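Local coordinates for protein interferon-inducible and double-stranded-dependent eIF-2kinase (PDB 4KMF) that binds Z-DNA through this N-terminal Zalpha domain and, as a PKR-like kinase, probably phosphorylates the translation initiation factor eIF2alpha, at residues A[29-32]-A[33-37]. Numbering follows the deposited sequence.
With nucleotides of chain B.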
ATOM      1  N   ILE A  29      -6.842 -13.108  14.637  1.00 22.19           N
ATOM      2  CA  ILE A  29      -7.309 -11.917  15.347  1.00 23.37           C
ATOM      3  C   ILE A  29      -8.590 -11.393  14.663  1.00 22.75           C
ATOM      4  O   ILE A  29      -9.400 -10.681  15.283  1.00 23.77           O
ATOM      5  CB  ILE A  29      -6.172 -10.816  15.430  1.00 23.74           C
ATOM      6  CG1 ILE A  29      -4.873 -11.406  15.993  1.00 25.22           C
ATOM      7  CG2 ILE A  29      -6.593  -9.648  16.283  1.00 26.07           C
ATOM      8  CD1 ILE A  29      -5.023 -12.287  17.273  1.00 28.11           C
ATOM      9  N   GLY A  30      -8.766 -11.758  13.383  1.00 21.31           N
ATOM     10  CA  GLY A  30      -9.949 -11.422  12.589  1.00 20.77           C
ATOM     11  C   GLY A  30      -9.931  -9.991  12.103  1.00 20.73           C
ATOM     12  O   GLY A  30     -10.991  -9.352  11.983  1.00 20.20           O
ATOM     13  N   LEU A  31      -8.725  -9.472  11.839  1.00 21.21           N
ATOM     14  CA  LEU A  31      -8.539  -8.131  11.294  1.00 22.45           C
ATOM     15  C   LEU A  31      -7.961  -8.234   9.893  1.00 22.32           C
ATOM     16  O   LEU A  31      -7.294  -9.206   9.561  1.00 23.53           O
ATOM     17  CB  LEU A  31      -7.559  -7.338  12.150  1.00 23.22           C
ATOM     18  CG  LEU A  31      -7.952  -7.036  13.584  1.00 25.97           C
ATOM     19  CD1 LEU A  31      -6.668  -6.538  14.272  1.00 28.91           C
ATOM     20  CD2 LEU A  31      -9.058  -5.992  13.650  1.00 28.52           C
ATOM     21  N   ASP A  32      -8.201  -7.236   9.057  1.00 22.45           N
ATOM     22  CA  ASP A  32      -7.610  -7.266   7.719  1.00 23.48           C
ATOM     23  C   ASP A  32      -6.076  -7.207   7.814  1.00 22.78           C
ATOM     24  O   ASP A  32      -5.535  -6.656   8.778  1.00 22.11           O
ATOM     25  CB  ASP A  32      -8.114  -6.103   6.860  1.00 25.22           C
ATOM     26  CG  ASP A  32      -7.744  -4.754   7.439  1.00 28.62           C
ATOM     27  OD1 ASP A  32      -6.872  -4.090   6.874  1.00 33.89           O
ATOM     28  OD2 ASP A  32      -8.300  -4.353   8.487  1.00 35.83           O
ATOM     29  N   LYS A  33      -5.400  -7.757   6.814  1.00 22.62           N
ATOM     30  CA  LYS A  33      -3.935  -7.799   6.758  1.00 23.40           C
ATOM     31  C   LYS A  33      -3.256  -6.405   6.972  1.00 22.13           C
ATOM     32  O   LYS A  33      -2.264  -6.314   7.685  1.00 21.58           O
ATOM     33  CB  LYS A  33      -3.500  -8.491   5.451  1.00 24.41           C
ATOM     34  CG  LYS A  33      -1.980  -8.673   5.208  1.00 27.77           C
ATOM     35  CD  LYS A  33      -1.741  -9.009   3.707  1.00 31.45           C
ATOM     36  CE  LYS A  33      -0.342  -8.682   3.178  1.00 35.28           C
ATOM     37  NZ  LYS A  33      -0.104  -7.263   2.597  1.00 34.47           N
ATOM     38  N   SER A  34      -3.805  -5.328   6.418  1.00 21.98           N
ATOM     39  CA  SER A  34      -3.165  -4.014   6.516  1.00 21.10           C
ATOM     40  C   SER A  34      -3.204  -3.523   7.931  1.00 20.15           C
ATOM     41  O   SER A  34      -2.284  -2.892   8.405  1.00 19.94           O
ATOM     42  CB  SER A  34      -3.926  -2.966   5.712  1.00 22.73           C
ATOM     43  OG  SER A  34      -3.910  -3.257   4.354  1.00 27.50           O
ATOM     44  N   THR A  35      -4.309  -3.768   8.608  1.00 19.77           N
ATOM     45  CA  THR A  35      -4.446  -3.393  10.010  1.00 20.24           C
ATOM     46  C   THR A  35      -3.480  -4.167  10.896  1.00 18.60           C
ATOM     47  O   THR A  35      -2.831  -3.581  11.761  1.00 17.50           O
ATOM     48  CB  THR A  35      -5.928  -3.560  10.487  1.00 20.44           C
ATOM     49  OG1 THR A  35      -6.739  -2.614   9.769  1.00 22.76           O
ATOM     50  CG2 THR A  35      -6.074  -3.266  11.991  1.00 23.82           C
ATOM     51  N   VAL A  36      -3.408  -5.479  10.694  1.00 18.40           N
ATOM     52  CA  VAL A  36      -2.424  -6.303  11.391  1.00 18.64           C
ATOM     53  C   VAL A  36      -1.018  -5.796  11.134  1.00 17.67           C
ATOM     54  O   VAL A  36      -0.235  -5.672  12.077  1.00 16.68           O
ATOM     55  CB  VAL A  36      -2.577  -7.761  11.039  1.00 19.29           C
ATOM     56  CG1 VAL A  36      -1.499  -8.599  11.732  1.00 19.18           C
ATOM     57  CG2 VAL A  36      -3.970  -8.177  11.530  1.00 23.45           C
ATOM     58  N   ASN A  37      -0.702  -5.469   9.875  1.00 16.56           N
ATOM     59  CA  ASN A  37       0.636  -4.973   9.572  1.00 16.60           C
ATOM     60  C   ASN A  37       0.919  -3.632  10.227  1.00 16.52           C
ATOM     61  O   ASN A  37       2.010  -3.407  10.723  1.00 16.06           O
ATOM     62  CB  ASN A  37       0.879  -4.948   8.059  1.00 16.47           C
ATOM     63  CG  ASN A  37       1.446  -6.240   7.556  1.00 16.71           C
ATOM     64  OD1 ASN A  37       2.059  -6.991   8.309  1.00 18.38           O
ATOM     65  ND2 ASN A  37       1.274  -6.496   6.261  1.00 18.67           N
TER
ATOM     66  P    DG B   5      -0.150  -3.671   4.205  1.00 18.98           P
ATOM     67  OP1  DG B   5      -0.222  -5.121   4.409  1.00 18.71           O
ATOM     68  OP2  DG B   5      -1.323  -2.903   3.688  1.00 21.56           O
ATOM     69  O5'  DG B   5       0.337  -2.957   5.548  1.00 17.92           O
ATOM     70  C5'  DG B   5       0.434  -1.532   5.605  1.00 16.94           C
ATOM     71  C4'  DG B   5       1.105  -1.203   6.919  1.00 18.28           C
ATOM     72  O4'  DG B   5       2.437  -1.758   6.994  1.00 18.38           O
ATOM     73  C3'  DG B   5       1.238   0.289   7.115  1.00 21.30           C
ATOM     74  O3'  DG B   5       0.183   0.613   8.007  1.00 22.83           O
ATOM     75  C2'  DG B   5       2.577   0.477   7.807  1.00 18.52           C
ATOM     76  C1'  DG B   5       3.328  -0.816   7.589  1.00 19.26           C
ATOM     77  N9   DG B   5       4.430  -0.701   6.626  1.00 17.40           N
ATOM     78  C8   DG B   5       5.741  -1.081   6.836  1.00 17.92           C
ATOM     79  N7   DG B   5       6.506  -0.900   5.800  1.00 17.23           N
ATOM     80  C5   DG B   5       5.658  -0.341   4.833  1.00 17.46           C
ATOM     81  C6   DG B   5       5.948   0.038   3.493  1.00 16.85           C
ATOM     82  O6   DG B   5       7.062  -0.042   2.941  1.00 17.63           O
ATOM     83  N1   DG B   5       4.833   0.555   2.810  1.00 16.26           N
ATOM     84  C2   DG B   5       3.575   0.668   3.383  1.00 16.74           C
ATOM     85  N2   DG B   5       2.609   1.163   2.594  1.00 18.56           N
ATOM     86  N3   DG B   5       3.277   0.251   4.650  1.00 17.69           N
ATOM     87  C4   DG B   5       4.375  -0.200   5.329  1.00 16.70           C
ATOM     88  P    DC B   4       4.992  -6.451   4.368  1.00 17.70           P
ATOM     89  OP1  DC B   4       5.097  -6.575   5.841  1.00 17.42           O
ATOM     90  OP2  DC B   4       3.915  -7.194   3.724  1.00 18.03           O
ATOM     91  O5'  DC B   4       4.883  -4.930   3.929  1.00 17.83           O
ATOM     92  C5'  DC B   4       4.266  -3.933   4.786  1.00 16.20           C
ATOM     93  C4'  DC B   4       3.294  -3.113   3.930  1.00 16.36           C
ATOM     94  O4'  DC B   4       4.027  -2.371   2.921  1.00 17.49           O
ATOM     95  C3'  DC B   4       2.266  -3.924   3.143  1.00 15.49           C
ATOM     96  O3'  DC B   4       0.990  -3.267   3.149  1.00 17.70           O
ATOM     97  C2'  DC B   4       2.816  -3.953   1.728  1.00 14.34           C
ATOM     98  C1'  DC B   4       3.373  -2.551   1.671  1.00 15.75           C
ATOM     99  N1   DC B   4       4.331  -2.371   0.572  1.00 15.50           N
ATOM    100  C2   DC B   4       3.860  -2.020  -0.699  1.00 14.84           C
ATOM    101  O2   DC B   4       2.654  -1.863  -0.873  1.00 14.93           O
ATOM    102  N3   DC B   4       4.760  -1.846  -1.707  1.00 15.13           N
ATOM    103  C4   DC B   4       6.069  -2.048  -1.483  1.00 15.50           C
ATOM    104  N4   DC B   4       6.920  -1.837  -2.474  1.00 15.78           N
ATOM    105  C5   DC B   4       6.575  -2.401  -0.184  1.00 15.74           C
ATOM    106  C6   DC B   4       5.682  -2.566   0.801  1.00 16.36           C
TER
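D32 opens helix 33-45 as its N-cap: D32 O accepts V36 N at 3.1 Å in a nearly straight bond, just after G30, whose positive phi a glycine tolerates, has ended helix 22-29. With CG between its own backbone N and carbonyl carbon (chi1 62°), the D32 carboxylate folds back over the first turn. There OD1 receives T35 N at 3.1 Å from above the carboxylate plane, while OD2 takes the T35 hydroxyl, OG1, on its syn side at 2.7 Å. A short acid suits the cap because it reaches this amide and hydroxyl of T35 together; a valine here would probably leave OD2 without its hydroxyl donor and the carboxylate freer to turn. Beside the cap, L31 CB packs on V36 CG2 (3.7 Å), apolar residues suited to the neighbouring helices: L31 touches M6, V36 I25 and A26. K33, S34 and N37 turn to the DNA, their ammonium, hydroxyl and amide suiting an anionic phosphate: K33 NZ and N37 ND2 both donate to OP1 of DG5 of chain B (2.8 and 2.7 Å), and S34 OG bonds OP2. This capped start of the recognition helix in a winged helix-turn-helix grips the Z-DNA backbone of the Zalpha complex.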